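Thiol:disulfide interchange protein dsbA (Pseudomonas aeruginosa PAO1, PDB 3H93) probably introduces disulfide bonds into proteins in the periplasm by passing on its own redox-active disulfide, as a DsbA-type member of the thioredoxin family. Local coordinates at residues 12-17 / 159-164; 39-44 / 93-98; 60-65 / 76-81; 65-70 / 151-156. All coordinates share one frame; numbering follows the deposited sequence. Where two conformers were deposited one is given.

Interaction 1: residues 12-17 / 159-164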
# COMPACT_ATOMS: atom_id res chain seq x y z
N TYR A 12 3.63 -8.92 14.82
CA TYR A 12 4.29 -8.88 13.52
C TYR A 12 4.94 -10.22 13.27
O TYR A 12 5.18 -10.99 14.20
CB TYR A 12 5.34 -7.76 13.46
CG TYR A 12 6.51 -7.96 14.38
CD1 TYR A 12 6.48 -7.50 15.69
CD2 TYR A 12 7.65 -8.64 13.95
CE1 TYR A 12 7.55 -7.68 16.54
CE2 TYR A 12 8.73 -8.83 14.80
CZ TYR A 12 8.67 -8.35 16.09
OH TYR A 12 9.74 -8.54 16.92
N VAL A 13 5.20 -10.50 12.00
CA VAL A 13 5.88 -11.72 11.60
C VAL A 13 7.18 -11.34 10.91
O VAL A 13 7.20 -10.42 10.09
CB VAL A 13 4.99 -12.56 10.64
CG1 VAL A 13 5.82 -13.59 9.89
CG2 VAL A 13 3.86 -13.23 11.42
N GLU A 14 8.26 -12.03 11.24
CA GLU A 14 9.53 -11.81 10.57
C GLU A 14 9.67 -12.81 9.44
O GLU A 14 9.50 -14.02 9.65
CB GLU A 14 10.70 -11.92 11.54
CG GLU A 14 12.04 -11.69 10.86
CD GLU A 14 13.21 -11.62 11.82
OE1 GLU A 14 12.98 -11.55 13.04
OE2 GLU A 14 14.37 -11.63 11.35
N LEU A 15 9.97 -12.32 8.24
CA LEU A 15 10.16 -13.18 7.08
C LEU A 15 11.52 -13.88 7.12
O LEU A 15 12.53 -13.24 7.40
CB LEU A 15 10.05 -12.35 5.79
CG LEU A 15 8.72 -11.63 5.58
CD1 LEU A 15 8.79 -10.71 4.38
CD2 LEU A 15 7.60 -12.63 5.40
N SER A 16 11.54 -15.18 6.82
CA SER A 16 12.79 -15.94 6.81
C SER A 16 13.68 -15.57 5.64
O SER A 16 14.90 -15.75 5.69
CB SER A 16 12.51 -17.45 6.80
OG SER A 16 11.90 -17.85 8.00
N SER A 17 13.06 -15.09 4.57
CA SER A 17 13.80 -14.66 3.40
C SER A 17 13.46 -13.20 3.14
O SER A 17 12.51 -12.90 2.41
CB SER A 17 13.43 -15.51 2.18
OG SER A 17 14.26 -15.22 1.07
N ASN A 159 11.08 -2.82 5.96
CA ASN A 159 12.40 -3.23 5.47
C ASN A 159 12.46 -4.59 4.81
O ASN A 159 13.49 -5.27 4.86
CB ASN A 159 13.47 -3.09 6.57
CG ASN A 159 14.65 -2.26 6.11
OD1 ASN A 159 14.58 -1.60 5.07
ND2 ASN A 159 15.74 -2.29 6.88
N GLY A 160 11.37 -4.97 4.15
CA GLY A 160 11.26 -6.26 3.48
C GLY A 160 11.35 -7.43 4.45
O GLY A 160 11.58 -8.57 4.03
N LYS A 161 11.11 -7.18 5.73
CA LYS A 161 11.44 -8.15 6.78
C LYS A 161 10.31 -8.44 7.77
O LYS A 161 10.18 -9.56 8.25
CB LYS A 161 12.67 -7.64 7.55
CG LYS A 161 13.24 -8.62 8.56
CD LYS A 161 14.63 -8.16 9.01
CE LYS A 161 15.20 -9.08 10.07
NZ LYS A 161 16.60 -8.71 10.45
N TYR A 162 9.54 -7.41 8.11
CA TYR A 162 8.50 -7.56 9.13
C TYR A 162 7.14 -7.21 8.58
O TYR A 162 6.96 -6.11 8.05
CB TYR A 162 8.76 -6.65 10.33
CG TYR A 162 10.14 -6.74 10.92
CD1 TYR A 162 10.53 -7.85 11.66
CD2 TYR A 162 11.05 -5.71 10.74
CE1 TYR A 162 11.79 -7.92 12.21
CE2 TYR A 162 12.31 -5.78 11.27
CZ TYR A 162 12.68 -6.88 12.01
OH TYR A 162 13.94 -6.93 12.54
N ARG A 163 6.20 -8.14 8.70
CA ARG A 163 4.85 -7.94 8.18
C ARG A 163 3.88 -7.80 9.35
O ARG A 163 3.96 -8.54 10.33
CB ARG A 163 4.44 -9.12 7.30
CG ARG A 163 3.11 -8.91 6.57
CD ARG A 163 2.66 -10.16 5.82
NE ARG A 163 2.26 -11.22 6.75
CZ ARG A 163 2.94 -12.34 6.97
NH1 ARG A 163 2.49 -13.22 7.86
NH2 ARG A 163 4.05 -12.61 6.29
N PHE A 164 2.97 -6.84 9.25
CA PHE A 164 1.96 -6.64 10.28
C PHE A 164 0.73 -5.96 9.71
O PHE A 164 0.78 -5.39 8.62
CB PHE A 164 2.53 -5.87 11.49
CG PHE A 164 3.22 -4.58 11.13
CD1 PHE A 164 4.51 -4.59 10.61
CD2 PHE A 164 2.59 -3.36 11.34
CE1 PHE A 164 5.15 -3.40 10.27
CE2 PHE A 164 3.23 -2.16 11.01
CZ PHE A 164 4.52 -2.19 10.48
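Tyr12 sets its ring beside that of Tyr162, the two side chains running the same way with planes at 90° and CE2 of Tyr12 3.7 Å from CD1 of Tyr162; its CB also meets CB of Phe164. The first torsion of Tyr12 (chi1 66°) puts CG between backbone N and carbonyl carbon, which sets the ring alongside Tyr162. Val13 forms the hydrogen-bonded pair with Arg163: Val13 N to Arg163 O and Arg163 N to Val13 O are both 2.9 Å. Its branched side chain suits a strand, and CB lies over one face of the Arg163 guanidinium, 3.8 Å from NH1, while NH2 of Arg163 bonds to the carbonyl of Tyr148. Strand 13-14 is thereby added antiparallel at the edge of the thioredoxin-fold sheet, and Lys161 and Tyr162, both facing Val158, form a classic beta bulge at the start of strand 162-165. Glu14, opposite Tyr162 in the non-hydrogen-bonded pair, extends along Lys161, whose CG covers the Tyr162 ring centre; the Glu14 OE2 to Lys161 NZ salt bridge is long, 3.8 Å. Leu15 donates its backbone N-H to Lys161 O (2.8 Å) and turns its apolar branches inward, CD1 to Gly160 O at 3.5 Å and CD2 to the guanidinium edge of Arg163.

Interaction 2: residues 39-44 / 93-98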
# COMPACT_ATOMS: atom_id res chain seq x y z
N HIS A 39 -11.58 -1.44 5.56
CA HIS A 39 -10.61 -1.04 6.57
C HIS A 39 -9.45 -0.30 5.95
O HIS A 39 -8.81 0.51 6.61
CB HIS A 39 -10.17 -2.22 7.42
CG HIS A 39 -11.30 -2.81 8.21
ND1 HIS A 39 -12.01 -2.08 9.13
CD2 HIS A 39 -11.85 -4.04 8.19
CE1 HIS A 39 -12.95 -2.84 9.67
NE2 HIS A 39 -12.87 -4.04 9.11
N CYS A 40 -9.20 -0.58 4.67
CA CYS A 40 -8.19 0.16 3.92
C CYS A 40 -8.61 1.62 3.80
O CYS A 40 -7.80 2.53 3.99
CB CYS A 40 -8.01 -0.44 2.52
SG CYS A 40 -7.50 -2.18 2.53
N TYR A 41 -9.88 1.84 3.49
CA TYR A 41 -10.42 3.19 3.40
C TYR A 41 -10.34 3.87 4.76
O TYR A 41 -9.90 5.01 4.87
CB TYR A 41 -11.85 3.16 2.89
CG TYR A 41 -12.45 4.52 2.60
CD1 TYR A 41 -11.65 5.65 2.43
CD2 TYR A 41 -13.81 4.68 2.46
CE1 TYR A 41 -12.20 6.89 2.15
CE2 TYR A 41 -14.37 5.91 2.18
CZ TYR A 41 -13.56 7.01 2.03
OH TYR A 41 -14.12 8.25 1.75
N ALA A 42 -10.75 3.16 5.81
CA ALA A 42 -10.74 3.74 7.15
C ALA A 42 -9.33 4.08 7.62
O ALA A 42 -9.13 5.03 8.38
CB ALA A 42 -11.43 2.80 8.15
N PHE A 43 -8.34 3.32 7.15
CA PHE A 43 -6.95 3.50 7.57
C PHE A 43 -6.28 4.64 6.80
O PHE A 43 -5.30 5.22 7.28
CB PHE A 43 -6.19 2.19 7.36
CG PHE A 43 -4.82 2.14 8.00
CD1 PHE A 43 -4.65 2.48 9.33
CD2 PHE A 43 -3.73 1.69 7.28
CE1 PHE A 43 -3.40 2.40 9.93
CE2 PHE A 43 -2.47 1.61 7.87
CZ PHE A 43 -2.31 1.97 9.20
N GLU A 44 -6.80 4.96 5.62
CA GLU A 44 -6.16 5.96 4.76
C GLU A 44 -5.83 7.29 5.46
O GLU A 44 -4.71 7.79 5.32
CB GLU A 44 -7.00 6.19 3.49
CG GLU A 44 -6.31 7.02 2.42
CD GLU A 44 -5.32 6.23 1.58
OE1 GLU A 44 -5.02 5.07 1.92
OE2 GLU A 44 -4.85 6.78 0.56
N ALA A 93 -11.37 10.06 -3.81
CA ALA A 93 -12.52 10.00 -4.70
C ALA A 93 -12.84 8.55 -5.08
O ALA A 93 -14.00 8.15 -5.14
CB ALA A 93 -12.29 10.83 -5.94
N VAL A 94 -11.80 7.77 -5.37
CA VAL A 94 -11.97 6.37 -5.71
C VAL A 94 -12.55 5.59 -4.53
O VAL A 94 -13.52 4.85 -4.68
CB VAL A 94 -10.64 5.73 -6.16
CG1 VAL A 94 -10.79 4.22 -6.34
CG2 VAL A 94 -10.15 6.40 -7.45
N PHE A 95 -11.96 5.78 -3.35
CA PHE A 95 -12.46 5.14 -2.14
C PHE A 95 -13.93 5.48 -1.94
O PHE A 95 -14.76 4.61 -1.68
CB PHE A 95 -11.68 5.62 -0.92
CG PHE A 95 -10.41 4.86 -0.65
CD1 PHE A 95 -10.43 3.50 -0.36
CD2 PHE A 95 -9.19 5.52 -0.63
CE1 PHE A 95 -9.25 2.80 -0.07
CE2 PHE A 95 -8.01 4.83 -0.34
CZ PHE A 95 -8.04 3.47 -0.06
N GLU A 96 -14.26 6.76 -2.05
CA GLU A 96 -15.61 7.19 -1.79
C GLU A 96 -16.58 6.63 -2.83
O GLU A 96 -17.70 6.26 -2.49
CB GLU A 96 -15.67 8.72 -1.77
CG GLU A 96 -16.98 9.26 -1.27
CD GLU A 96 -16.91 10.74 -1.02
OE1 GLU A 96 -16.40 11.14 0.05
OE2 GLU A 96 -17.37 11.51 -1.89
N ALA A 97 -16.14 6.58 -4.08
CA ALA A 97 -16.98 6.03 -5.15
C ALA A 97 -17.36 4.59 -4.83
O ALA A 97 -18.51 4.19 -4.99
CB ALA A 97 -16.25 6.11 -6.49
N ILE A 98 -16.39 3.81 -4.38
CA ILE A 98 -16.63 2.40 -4.10
C ILE A 98 -17.44 2.20 -2.82
O ILE A 98 -18.40 1.42 -2.80
CB ILE A 98 -15.30 1.62 -4.03
CG1 ILE A 98 -14.65 1.61 -5.41
CG2 ILE A 98 -15.53 0.20 -3.52
CD1 ILE A 98 -13.21 1.15 -5.41
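Tyr41 and Phe95 make the dense part of this contact, entering from opposite directions with ring planes only 3° apart. The near-parallel rings are slid apart, centroids 4.9 Å from each other, and barely overlap; each instead receives aliphatic carbon: CB of Phe95 sits over a face of the Tyr41 ring, 3.5 Å from its centroid, and CA of Tyr41 over a face of the Phe95 ring, 4.0 Å from that centroid. With CG anti to the backbone N (chi1 -173°), Tyr41 reaches across to helix 88-99. Such flat groups suit the space between helices whose axes are 10.6 Å apart, their directions at 140°. The buried Phe95 reaches the first turn of helix 38-52, which in the thioredoxin fold begins at the CxxC motif: CE1 of Phe95 lies 4.3 Å from CB of Cys40, disulfide-bonded to Cys37. The Glu44 side chain runs at about a right angle to that of Phe95, its CD 3.6 Å from CE2 and oblique to the ring; this buried carboxylate is held by a salt bridge to Arg62 and a hydrogen bond to His88. The solvent side is looser, with OH of Tyr41 3.9 Å from CB of Glu96, a polar residue suited to the surface.

Interaction 3: residues 60-65 / 76-81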
# COMPACT_ATOMS: atom_id res chain seq x y z
N PHE A 60 9.00 5.29 1.82
CA PHE A 60 7.62 4.79 1.87
C PHE A 60 7.11 4.44 0.49
O PHE A 60 7.23 5.24 -0.45
CB PHE A 60 6.72 5.84 2.52
CG PHE A 60 5.30 5.39 2.70
CD1 PHE A 60 4.96 4.49 3.72
CD2 PHE A 60 4.30 5.86 1.87
CE1 PHE A 60 3.65 4.08 3.89
CE2 PHE A 60 2.99 5.45 2.04
CZ PHE A 60 2.66 4.57 3.06
N VAL A 61 6.53 3.25 0.38
CA VAL A 61 6.05 2.68 -0.87
C VAL A 61 4.65 2.13 -0.65
O VAL A 61 4.35 1.62 0.43
CB VAL A 61 6.97 1.52 -1.33
CG1 VAL A 61 6.33 0.70 -2.45
CG2 VAL A 61 8.34 2.05 -1.73
N ARG A 62 3.80 2.23 -1.66
CA ARG A 62 2.50 1.56 -1.61
C ARG A 62 2.34 0.61 -2.78
O ARG A 62 2.80 0.90 -3.89
CB ARG A 62 1.35 2.58 -1.58
CG ARG A 62 1.45 3.50 -0.39
CD ARG A 62 0.09 3.74 0.24
NE ARG A 62 -0.73 4.63 -0.57
CZ ARG A 62 -1.99 4.94 -0.26
NH1 ARG A 62 -2.55 4.42 0.83
NH2 ARG A 62 -2.68 5.77 -1.03
N LEU A 63 1.68 -0.51 -2.52
CA LEU A 63 1.41 -1.51 -3.54
C LEU A 63 -0.05 -1.90 -3.49
O LEU A 63 -0.64 -1.95 -2.42
CB LEU A 63 2.22 -2.78 -3.29
CG LEU A 63 3.74 -2.70 -3.45
CD1 LEU A 63 4.36 -3.99 -2.91
CD2 LEU A 63 4.13 -2.46 -4.91
N PRO A 64 -0.64 -2.19 -4.66
CA PRO A 64 -1.98 -2.78 -4.66
C PRO A 64 -1.88 -4.24 -4.24
O PRO A 64 -0.88 -4.90 -4.54
CB PRO A 64 -2.39 -2.70 -6.13
CG PRO A 64 -1.10 -2.73 -6.90
CD PRO A 64 -0.05 -2.09 -6.01
N ALA A 65 -2.89 -4.73 -3.53
CA ALA A 65 -2.99 -6.15 -3.22
C ALA A 65 -3.70 -6.82 -4.39
O ALA A 65 -4.91 -6.70 -4.54
CB ALA A 65 -3.77 -6.35 -1.93
N GLN A 76 -4.85 -2.26 -10.72
CA GLN A 76 -4.33 -1.70 -11.95
C GLN A 76 -4.69 -0.22 -12.05
O GLN A 76 -3.90 0.60 -12.53
CB GLN A 76 -4.84 -2.48 -13.16
CG GLN A 76 -4.11 -2.16 -14.46
CD GLN A 76 -4.25 -3.26 -15.49
OE1 GLN A 76 -4.41 -4.43 -15.14
NE2 GLN A 76 -4.17 -2.90 -16.76
N MSE A 77 -5.88 0.14 -11.57
CA MSE A 77 -6.26 1.55 -11.47
C MSE A 77 -5.32 2.31 -10.53
O MSE A 77 -4.87 3.42 -10.85
CB MSE A 77 -7.71 1.70 -10.99
CG MSE A 77 -8.10 3.14 -10.72
SE MSE A 77 -9.98 3.38 -10.36
CE MSE A 77 -10.29 1.92 -9.10
N PHE A 78 -5.01 1.72 -9.38
CA PHE A 78 -4.07 2.34 -8.46
C PHE A 78 -2.71 2.61 -9.12
O PHE A 78 -2.19 3.72 -9.04
CB PHE A 78 -3.87 1.50 -7.20
CG PHE A 78 -2.85 2.08 -6.26
CD1 PHE A 78 -3.13 3.25 -5.56
CD2 PHE A 78 -1.61 1.48 -6.10
CE1 PHE A 78 -2.19 3.81 -4.70
CE2 PHE A 78 -0.67 2.03 -5.24
CZ PHE A 78 -0.96 3.20 -4.54
N LEU A 79 -2.15 1.59 -9.76
CA LEU A 79 -0.86 1.74 -10.43
C LEU A 79 -0.93 2.83 -11.49
O LEU A 79 0.00 3.61 -11.68
CB LEU A 79 -0.42 0.43 -11.07
CG LEU A 79 -0.09 -0.68 -10.07
CD1 LEU A 79 0.27 -1.95 -10.82
CD2 LEU A 79 1.05 -0.26 -9.14
N THR A 80 -2.05 2.87 -12.20
CA THR A 80 -2.24 3.84 -13.27
C THR A 80 -2.25 5.26 -12.72
O THR A 80 -1.57 6.14 -13.26
CB THR A 80 -3.55 3.55 -14.01
OG1 THR A 80 -3.41 2.31 -14.72
CG2 THR A 80 -3.88 4.65 -15.00
N LEU A 81 -3.01 5.48 -11.66
CA LEU A 81 -3.11 6.80 -11.05
C LEU A 81 -1.76 7.23 -10.47
O LEU A 81 -1.37 8.40 -10.60
CB LEU A 81 -4.21 6.82 -9.98
CG LEU A 81 -5.63 6.69 -10.55
CD1 LEU A 81 -6.65 6.53 -9.45
CD2 LEU A 81 -5.97 7.91 -11.42
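Strand 58-64, an outermost strand of the thioredoxin-fold sheet, meets helix 70-84 through the side chains of Arg62 and Pro64 packed on Phe78 and Leu79. Phe78 points toward the strand, its CG anti to the backbone N (chi1 177°), which carries the ring across the 8.1 Å between the segment axes. There CZ of Phe78 touches CB of Arg62 at 3.8 Å, and CE2 has the carbonyl O of Arg62 in the ring plane at 3.9 Å. A phenyl group suits this place because it bridges the gap and also meets the Phe33 ring edge-to-face. The helix is one of those DsbA proteins insert into the thioredoxin framework, so the contact joins the helical insertion to the sheet. Bends at chi2 and chi3 of Arg62 turn its chain across Phe78, NH2 coming 4.2 Å from CE1, with guanidinium and ring planes 82° apart; the aliphatic part packs while NH1 pairs with Glu44 and Glu31. Farther along, the compact ring of Pro64 crosses both helix residues, CD lying 3.9 Å from CD2 of Phe78 and 3.8 Å from CD2 of Leu79. Leu79, with its branched end, fills in beside the proline, its CG 3.9 Å from Pro64 CG.

Interaction 4: residues 65-70 / 151-156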
# COMPACT_ATOMS: atom_id res chain seq x y z
N ALA A 65 -2.89 -4.73 -3.53
CA ALA A 65 -2.99 -6.15 -3.22
C ALA A 65 -3.70 -6.82 -4.39
O ALA A 65 -4.91 -6.70 -4.54
CB ALA A 65 -3.77 -6.35 -1.93
N LEU A 66 -2.94 -7.51 -5.23
CA LEU A 66 -3.49 -8.11 -6.44
C LEU A 66 -3.95 -9.53 -6.14
O LEU A 66 -3.32 -10.51 -6.54
CB LEU A 66 -2.47 -8.06 -7.57
CG LEU A 66 -2.01 -6.63 -7.88
CD1 LEU A 66 -0.90 -6.67 -8.92
CD2 LEU A 66 -3.17 -5.73 -8.34
N PHE A 67 -5.06 -9.61 -5.41
CA PHE A 67 -5.51 -10.88 -4.84
C PHE A 67 -6.58 -11.58 -5.67
O PHE A 67 -7.21 -12.53 -5.21
CB PHE A 67 -6.01 -10.67 -3.41
CG PHE A 67 -4.91 -10.36 -2.41
CD1 PHE A 67 -3.57 -10.33 -2.79
CD2 PHE A 67 -5.23 -10.14 -1.08
CE1 PHE A 67 -2.58 -10.05 -1.85
CE2 PHE A 67 -4.25 -9.85 -0.15
CZ PHE A 67 -2.92 -9.82 -0.53
N GLY A 68 -6.78 -11.10 -6.90
CA GLY A 68 -7.67 -11.78 -7.83
C GLY A 68 -8.91 -10.99 -8.17
O GLY A 68 -9.35 -10.14 -7.40
N GLY A 69 -9.48 -11.28 -9.34
CA GLY A 69 -10.73 -10.69 -9.74
C GLY A 69 -10.70 -9.18 -9.72
O GLY A 69 -9.78 -8.55 -10.25
N ILE A 70 -11.71 -8.59 -9.10
CA ILE A 70 -11.84 -7.14 -9.07
C ILE A 70 -10.68 -6.48 -8.31
O ILE A 70 -10.37 -5.32 -8.56
CB ILE A 70 -13.19 -6.71 -8.45
CG1 ILE A 70 -13.47 -5.23 -8.74
CG2 ILE A 70 -13.21 -6.98 -6.95
CD1 ILE A 70 -13.67 -4.94 -10.20
N THR A 151 -1.59 -11.99 3.48
CA THR A 151 -2.86 -12.71 3.46
C THR A 151 -4.08 -11.79 3.47
O THR A 151 -5.20 -12.22 3.19
CB THR A 151 -2.97 -13.64 4.69
OG1 THR A 151 -2.82 -12.87 5.89
CG2 THR A 151 -1.90 -14.72 4.65
N GLY A 152 -3.86 -10.52 3.81
CA GLY A 152 -4.96 -9.58 3.98
C GLY A 152 -4.50 -8.15 3.79
O GLY A 152 -3.37 -7.90 3.40
N VAL A 153 -5.41 -7.21 4.06
CA VAL A 153 -5.15 -5.80 3.84
C VAL A 153 -5.97 -4.99 4.83
O VAL A 153 -6.99 -5.48 5.32
CB VAL A 153 -5.56 -5.36 2.41
CG1 VAL A 153 -4.54 -5.83 1.37
CG2 VAL A 153 -6.98 -5.87 2.08
N PRO A 154 -5.53 -3.77 5.15
CA PRO A 154 -4.26 -3.18 4.72
C PRO A 154 -3.11 -3.79 5.51
O PRO A 154 -3.23 -4.02 6.72
CB PRO A 154 -4.41 -1.71 5.09
CG PRO A 154 -5.38 -1.71 6.23
CD PRO A 154 -6.31 -2.87 6.01
N THR A 155 -2.00 -4.05 4.83
CA THR A 155 -0.86 -4.69 5.46
C THR A 155 0.37 -3.82 5.32
O THR A 155 0.57 -3.17 4.30
CB THR A 155 -0.60 -6.06 4.81
OG1 THR A 155 -1.71 -6.92 5.11
CG2 THR A 155 0.69 -6.71 5.33
N MSE A 156 1.20 -3.80 6.36
CA MSE A 156 2.45 -3.05 6.38
C MSE A 156 3.62 -4.02 6.34
O MSE A 156 3.55 -5.08 6.96
CB MSE A 156 2.58 -2.28 7.70
CG MSE A 156 1.39 -1.42 8.06
SE MSE A 156 1.10 -0.03 6.75
CE MSE A 156 2.86 0.78 6.76
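The carbonyl O of Gly152 receives a hydrogen bond from OG1 of Thr155 at 2.6 Å, short but oblique: the donor stands 58° out of the carbonyl plane. Chi1 of Thr155, -66°, swings its hydroxyl back along the chain, and the bond links the strand start to Gly152 within the same loop. Across the contact, CB of Ala65 and CG1 of Val153 are pressed to 3.4 Å, tighter than ordinary van der Waals contact; a small methyl is suited to a spot where the valine branch comes so near. Phe67 reaches the same loop with one ring atom, CE2, which lies 4.0 Å from Gly152 N, 4.1 Å from Thr151 C and 4.3 Å from Val153 CG1. In thioredoxin-fold proteins a cis-proline loop faces the CxxC motif, and here the peptide before Pro154 is cis; Val153 touches both Cys37 and Cys40, while Pro154 packs on Cys40. Through Val153, the loop after strand 58-64 thus lies next to the predicted redox-active disulfide. Ala65 CB also lies 3.7 Å above the plane of the Phe67 ring, over its centre, consistent with the inverse gamma turn centred on Leu66, which places Ala65 and Phe67 close together. Trp71 meets the Phe67 ring and touches Ala65 and Val153, and a glycerol molecule, probably from the crystallisation liquor, lies beside Phe67. A flat aromatic suits position 67, since one face takes the Ala65 methyl while CE2 comes up to the Gly152 backbone.

How the interactions relate
From the N terminus, interaction 1 pairs residues 12-17 with 159-164 and closes the longest loop, inside which the other three nest. Interaction 2 joins helix 38-52 to helix 88-99, and interaction 3 lies within that loop, tying strand 58-64 to helix 70-84. Interaction 4 begins at Ala65, the residue it shares with interaction 3, and runs on to 151-156, crossing both 2 and 3. Direct touches connect them: the Glu44-Arg62 salt bridge links 2 with 3, Cys40 packing on Val153 and Pro154 links 2 with 4, and adjoining strands 155-158 and 162-165 link 4 with 1. Interactions 1 and 2 lie about 26 Å apart, centre to centre.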